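Local atomic coordinates of PUA domain-containing protein (Thermoplasma acidophilum DSM 1728, PDB entry 1Q7H), a protein that is of unknown function but carries a PUA domain and, as members of its family are generally thought to do, may bind RNA. Residues Y22-T27 / V60-Y65. Sequence-based numbering, arbitrary orientation.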
ATOM      1  N   TYR A  22       9.295  -4.942  -1.235  1.00 21.72           N
ATOM      2  CA  TYR A  22       8.290  -5.309  -0.247  1.00 20.85           C
ATOM      3  C   TYR A  22       7.779  -6.713  -0.487  1.00 15.84           C
ATOM      4  O   TYR A  22       6.768  -7.120   0.084  1.00 21.29           O
ATOM      5  CB  TYR A  22       7.128  -4.316  -0.305  1.00 15.36           C
ATOM      6  CG  TYR A  22       7.557  -2.914   0.016  1.00 20.69           C
ATOM      7  CD1 TYR A  22       7.958  -2.572   1.304  1.00 20.46           C
ATOM      8  CD2 TYR A  22       7.586  -1.926  -0.971  1.00 24.33           C
ATOM      9  CE1 TYR A  22       8.381  -1.282   1.611  1.00 28.90           C
ATOM     10  CE2 TYR A  22       8.007  -0.629  -0.675  1.00 26.83           C
ATOM     11  CZ  TYR A  22       8.404  -0.315   0.620  1.00 31.92           C
ATOM     12  OH  TYR A  22       8.820   0.964   0.931  1.00 40.78           O
ATOM     13  N   GLY A  23       8.485  -7.449  -1.340  1.00 15.59           N
ATOM     14  CA  GLY A  23       8.083  -8.807  -1.651  1.00 14.09           C
ATOM     15  C   GLY A  23       6.887  -8.877  -2.590  1.00 16.83           C
ATOM     16  O   GLY A  23       6.280  -9.934  -2.730  1.00 15.78           O
ATOM     17  N   ILE A  24       6.538  -7.754  -3.220  1.00 15.45           N
ATOM     18  CA  ILE A  24       5.418  -7.719  -4.165  1.00 15.53           C
ATOM     19  C   ILE A  24       6.049  -8.083  -5.509  1.00 17.83           C
ATOM     20  O   ILE A  24       6.823  -7.311  -6.082  1.00 20.44           O
ATOM     21  CB  ILE A  24       4.768  -6.298  -4.208  1.00 12.91           C
ATOM     22  CG1 ILE A  24       4.226  -5.946  -2.815  1.00 11.74           C
ATOM     23  CG2 ILE A  24       3.633  -6.256  -5.238  1.00 15.26           C
ATOM     24  CD1 ILE A  24       3.657  -4.554  -2.659  1.00 10.59           C
ATOM     25  N   ASP A  25       5.722  -9.269  -6.001  1.00 17.35           N
ATOM     26  CA  ASP A  25       6.303  -9.786  -7.235  1.00 18.50           C
ATOM     27  C   ASP A  25       5.524  -9.564  -8.527  1.00 18.31           C
ATOM     28  O   ASP A  25       4.545 -10.260  -8.791  1.00 20.27           O
ATOM     29  CB  ASP A  25       6.558 -11.292  -7.059  1.00 17.64           C
ATOM     30  CG  ASP A  25       7.284 -11.914  -8.238  1.00 22.20           C
ATOM     31  OD1 ASP A  25       7.419 -11.262  -9.298  1.00 28.65           O
ATOM     32  OD2 ASP A  25       7.715 -13.074  -8.104  1.00 31.53           O
ATOM     33  N   ILE A  26       5.971  -8.606  -9.340  1.00 21.86           N
ATOM     34  CA  ILE A  26       5.335  -8.336 -10.630  1.00 21.35           C
ATOM     35  C   ILE A  26       6.381  -8.412 -11.736  1.00 20.99           C
ATOM     36  O   ILE A  26       6.195  -7.873 -12.819  1.00 23.27           O
ATOM     37  CB  ILE A  26       4.668  -6.944 -10.689  1.00 23.24           C
ATOM     38  CG1 ILE A  26       5.648  -5.874 -10.210  1.00 19.93           C
ATOM     39  CG2 ILE A  26       3.388  -6.935  -9.860  1.00 16.03           C
ATOM     40  CD1 ILE A  26       5.121  -4.460 -10.370  1.00 21.20           C
ATOM     41  N   THR A  27       7.490  -9.078 -11.450  1.00 23.92           N
ATOM     42  CA  THR A  27       8.559  -9.222 -12.431  1.00 27.13           C
ATOM     43  C   THR A  27       7.988  -9.796 -13.719  1.00 26.33           C
ATOM     44  O   THR A  27       7.239 -10.768 -13.686  1.00 25.79           O
ATOM     45  CB  THR A  27       9.655 -10.161 -11.905  1.00 30.16           C
ATOM     46  OG1 THR A  27      10.350  -9.519 -10.831  1.00 27.48           O
ATOM     47  CG2 THR A  27      10.641 -10.514 -13.006  1.00 31.37           C
ATOM     48  N   VAL A  60      -4.193  -0.726  -3.737  1.00 13.44           N
ATOM     49  CA  VAL A  60      -4.813  -1.796  -2.987  1.00 16.16           C
ATOM     50  C   VAL A  60      -5.097  -2.957  -3.939  1.00 15.73           C
ATOM     51  O   VAL A  60      -5.174  -4.098  -3.503  1.00 17.92           O
ATOM     52  CB  VAL A  60      -6.118  -1.350  -2.285  1.00 16.85           C
ATOM     53  CG1 VAL A  60      -5.778  -0.494  -1.064  1.00 13.84           C
ATOM     54  CG2 VAL A  60      -7.003  -0.573  -3.259  1.00 22.34           C
ATOM     55  N   TYR A  61      -5.235  -2.673  -5.238  1.00 15.90           N
ATOM     56  CA  TYR A  61      -5.482  -3.749  -6.202  1.00 14.91           C
ATOM     57  C   TYR A  61      -4.227  -4.596  -6.330  1.00 16.51           C
ATOM     58  O   TYR A  61      -4.304  -5.821  -6.384  1.00 16.33           O
ATOM     59  CB  TYR A  61      -5.852  -3.203  -7.587  1.00 13.60           C
ATOM     60  CG  TYR A  61      -7.001  -2.232  -7.571  1.00 17.94           C
ATOM     61  CD1 TYR A  61      -8.079  -2.409  -6.701  1.00 13.00           C
ATOM     62  CD2 TYR A  61      -7.010  -1.125  -8.418  1.00 17.12           C
ATOM     63  CE1 TYR A  61      -9.142  -1.499  -6.674  1.00 18.47           C
ATOM     64  CE2 TYR A  61      -8.060  -0.214  -8.403  1.00 22.20           C
ATOM     65  CZ  TYR A  61      -9.120  -0.403  -7.531  1.00 24.22           C
ATOM     66  OH  TYR A  61     -10.143   0.508  -7.517  1.00 20.99           O
ATOM     67  N   LEU A  62      -3.066  -3.945  -6.388  1.00 17.74           N
ATOM     68  CA  LEU A  62      -1.823  -4.693  -6.497  1.00 13.48           C
ATOM     69  C   LEU A  62      -1.598  -5.494  -5.213  1.00 13.48           C
ATOM     70  O   LEU A  62      -1.190  -6.648  -5.263  1.00 14.77           O
ATOM     71  CB  LEU A  62      -0.631  -3.765  -6.747  1.00 12.86           C
ATOM     72  CG  LEU A  62       0.731  -4.479  -6.776  1.00 11.64           C
ATOM     73  CD1 LEU A  62       0.708  -5.601  -7.824  1.00  7.84           C
ATOM     74  CD2 LEU A  62       1.831  -3.490  -7.107  1.00 14.74           C
ATOM     75  N   LEU A  63      -1.874  -4.890  -4.063  1.00 15.47           N
ATOM     76  CA  LEU A  63      -1.685  -5.594  -2.803  1.00 14.37           C
ATOM     77  C   LEU A  63      -2.484  -6.902  -2.766  1.00 14.79           C
ATOM     78  O   LEU A  63      -2.047  -7.897  -2.180  1.00 14.27           O
ATOM     79  CB  LEU A  63      -2.100  -4.707  -1.629  1.00 13.30           C
ATOM     80  CG  LEU A  63      -1.217  -3.500  -1.292  1.00  9.02           C
ATOM     81  CD1 LEU A  63      -1.775  -2.822  -0.054  1.00 13.56           C
ATOM     82  CD2 LEU A  63       0.213  -3.932  -1.037  1.00 10.46           C
ATOM     83  N   ASN A  64      -3.644  -6.905  -3.406  1.00  9.31           N
ATOM     84  CA  ASN A  64      -4.485  -8.090  -3.400  1.00 10.97           C
ATOM     85  C   ASN A  64      -4.194  -9.037  -4.546  1.00 15.24           C
ATOM     86  O   ASN A  64      -4.574 -10.199  -4.498  1.00 17.18           O
ATOM     87  CB  ASN A  64      -5.958  -7.682  -3.382  1.00  9.63           C
ATOM     88  CG  ASN A  64      -6.375  -7.113  -2.036  1.00 15.23           C
ATOM     89  OD1 ASN A  64      -6.803  -5.951  -1.921  1.00 12.41           O
ATOM     90  ND2 ASN A  64      -6.241  -7.929  -1.003  1.00  7.48           N
ATOM     91  N   TYR A  65      -3.499  -8.541  -5.567  1.00 13.25           N
ATOM     92  CA  TYR A  65      -3.130  -9.357  -6.716  1.00 11.84           C
ATOM     93  C   TYR A  65      -1.806 -10.079  -6.420  1.00 17.02           C
ATOM     94  O   TYR A  65      -1.630 -11.245  -6.756  1.00 17.53           O
ATOM     95  CB  TYR A  65      -2.992  -8.463  -7.953  1.00 13.15           C
ATOM     96  CG  TYR A  65      -2.307  -9.113  -9.133  1.00 23.61           C
ATOM     97  CD1 TYR A  65      -2.718 -10.362  -9.602  1.00 22.67           C
ATOM     98  CD2 TYR A  65      -1.269  -8.466  -9.805  1.00 20.07           C
ATOM     99  CE1 TYR A  65      -2.115 -10.951 -10.710  1.00 29.07           C
ATOM    100  CE2 TYR A  65      -0.663  -9.045 -10.923  1.00 20.29           C
ATOM    101  CZ  TYR A  65      -1.090 -10.287 -11.369  1.00 29.00           C
ATOM    102  OH  TYR A  65      -0.500 -10.872 -12.472  1.00 35.75           O
TER
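Aliphatic side chains, I24 and I26 against L62 and L63, carry this contact, and the flat groups stand at its margins. The Y65 ring comes nearest, its CE2 at 4.7 Å from I26 CG2, while its OH is hydrogen-bonded to E29. The Y22 ring, which does not touch 60-65, meets F108 edge-to-face. Between these rings L62 points at the loop, its CG anti to the backbone N (chi1 176°), and forks round one methyl: I24 CG2 lies 3.7 Å from L62 CG and 3.8 Å from L62 CD2. The other branch, L62 CD1, reaches I26 CG2 at 3.6 Å, the two side chains crossing at about a right angle. I24 uses its second arm as well, the extended CG1-CD1 chain bringing CD1 to 3.9 Å from L63 CD2. The CB of L63 points away from the loop, yet its CD2 end comes nearer, and the side chain also packs on F116 and V119 of strand 116-122. Replacing L62 by an alanine would probably open a gap between the two isoleucines, M19 and strand 47-52, all of which its side chain now touches. The loop enters this packing through a Schellman motif, in which G23, with positive phi, ends helix 9-20 and I24 N bonds to M19 O; an Asx turn at D25 follows, its OD1 accepting from T27 N (3.1 Å). The whole illustrates an apolar core between a helix's exit loop and a short helix, here within the pre-PUA (DUF1947) region; L63 carries this core on to strand 116-122 of the PUA domain, and Y22 makes a separate contact with F108 of the same domain.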